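Local coordinates for SA0254 protein (Staphylococcus aureus subsp. aureus, PDB 2OOI) that is of unknown function but carries a UTRA domain, and so probably binds a small effector molecule as the sensor part of a GntR-type transcriptional regulator, at residues S86-D89 and Y90-S93. Numbering follows the deposited sequence.
Sequences SIFD and YLES
Ile87, Phe88 and Leu91 meet within the first turns of helix 87-94, a local helical contact on one side of the six-stranded antiparallel sheet of the UTRA domain. Four successive i to i+4 backbone bonds run through this part of the helix, which also has a wider pi-type turn at 90-93. The first, from Tyr90 N to Ser86 O, is weak at 3.3 Å. Leu91 N to Ile87 O follows at 2.9 Å, and Glu92 N also bonds to Phe88 O. Ser86 is the N-cap: its OG accepts from Asp89 N at 3.0 Å. Asp89 O receives two donors from Ser93, the backbone N in the regular helical bond and the OG at 2.8 Å from above the carbonyl plane, the C=O...OG angle being 129°. Chi1 of -48° sets the serine OG beside its own backbone N, which lets the hydroxyl fold back onto that carbonyl.

Leu91 CD1 touches both Ile87 CG2 and Phe88 CD1, each at 3.8 Å; it approaches the Phe88 ring obliquely, and the three side chains extend in a similar direction. They face the sheet: Ile87 touches Leu52 and Arg54, Leu91 touches Phe142, and the Phe88 ring meets that of Phe134 with planes at about 45°. Tyr90 departs from this group, and its OH is hydrogen-bonded to Tyr77 O in a loop. Apolar branches thus seat the helix on the sheet, while Ser86 OG gives the Asp89 amide an acceptor at the helix start and Ser93 OG adds a second bond to a carbonyl already used by the backbone.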
loop_
_atom_site.group_PDB
_atom_site.type_symbol
_atom_site.label_atom_id
_atom_site.label_comp_id
_atom_site.label_asym_id
_atom_site.label_seq_id
_atom_site.Cartn_x
_atom_site.Cartn_y
_atom_site.Cartn_z
ATOM N N SER B 86 12.537 12.984 14.357
ATOM C CA SER B 86 12.771 12.233 13.127
ATOM C C SER B 86 14.080 11.489 13.188
ATOM O O SER B 86 15.150 12.102 13.182
ATOM C CB SER B 86 12.830 13.162 11.923
ATOM O OG SER B 86 13.266 12.448 10.770
ATOM N N ILE B 87 14.003 10.169 13.218
ATOM C CA ILE B 87 15.207 9.347 13.290
ATOM C C ILE B 87 15.951 9.452 11.971
ATOM O O ILE B 87 17.164 9.465 11.928
ATOM C CB ILE B 87 14.875 7.884 13.596
ATOM C CG1 ILE B 87 14.318 7.785 15.015
ATOM C CG2 ILE B 87 16.099 6.989 13.383
ATOM C CD1 ILE B 87 13.788 6.408 15.372
ATOM N N PHE B 88 15.221 9.576 10.895
ATOM C CA PHE B 88 15.855 9.646 9.594
ATOM C C PHE B 88 16.606 10.974 9.319
ATOM O O PHE B 88 17.614 10.965 8.607
ATOM C CB PHE B 88 14.842 9.202 8.505
ATOM C CG PHE B 88 14.491 7.719 8.634
ATOM C CD1 PHE B 88 15.349 6.723 8.080
ATOM C CD2 PHE B 88 13.284 7.311 9.177
ATOM C CE1 PHE B 88 15.031 5.367 8.113
ATOM C CE2 PHE B 88 12.966 5.952 9.219
ATOM C CZ PHE B 88 13.850 4.972 8.669
ATOM N N ASP B 89 16.164 12.086 9.916
ATOM C CA ASP B 89 16.903 13.344 9.804
ATOM C C ASP B 89 18.188 13.233 10.579
ATOM O O ASP B 89 19.233 13.660 10.101
ATOM C CB ASP B 89 16.117 14.564 10.343
ATOM C CG ASP B 89 14.886 14.893 9.517
ATOM O OD1 ASP B 89 14.743 14.381 8.372
ATOM O OD2 ASP B 89 14.048 15.673 10.028
ATOM N N TYR B 90 18.104 12.686 11.788
ATOM C CA TYR B 90 19.300 12.446 12.589
ATOM C C TYR B 90 20.278 11.595 11.796
ATOM O O TYR B 90 21.458 11.939 11.656
ATOM C CB TYR B 90 18.933 11.774 13.908
ATOM C CG TYR B 90 20.089 11.218 14.721
ATOM C CD1 TYR B 90 20.415 9.861 14.658
ATOM C CD2 TYR B 90 20.828 12.027 15.599
ATOM C CE1 TYR B 90 21.443 9.339 15.408
ATOM C CE2 TYR B 90 21.879 11.491 16.370
ATOM C CZ TYR B 90 22.176 10.144 16.260
ATOM O OH TYR B 90 23.196 9.572 16.996
ATOM N N LEU B 91 19.771 10.502 11.244
ATOM C CA LEU B 91 20.619 9.601 10.499
ATOM C C LEU B 91 21.339 10.316 9.352
ATOM O O LEU B 91 22.530 10.138 9.181
ATOM C CB LEU B 91 19.819 8.387 10.023
ATOM C CG LEU B 91 19.220 7.395 11.038
ATOM C CD1 LEU B 91 18.342 6.313 10.420
ATOM C CD2 LEU B 91 20.277 6.798 11.899
ATOM N N GLU B 92 20.642 11.143 8.585
ATOM C CA GLU B 92 21.288 11.860 7.467
ATOM C C GLU B 92 22.022 13.135 7.884
ATOM O O GLU B 92 23.131 13.373 7.441
ATOM C CB GLU B 92 20.286 12.201 6.370
ATOM C CG GLU B 92 19.754 10.997 5.641
ATOM C CD GLU B 92 18.706 11.364 4.578
ATOM O OE1 GLU B 92 18.387 12.578 4.467
ATOM O OE2 GLU B 92 18.189 10.444 3.874
ATOM N N SER B 93 21.405 13.954 8.725
ATOM C CA SER B 93 22.006 15.227 9.115
ATOM C C SER B 93 23.171 15.056 10.068
ATOM O O SER B 93 24.205 15.662 9.870
ATOM C CB SER B 93 20.970 16.149 9.754
ATOM O OG SER B 93 19.788 16.189 8.965
#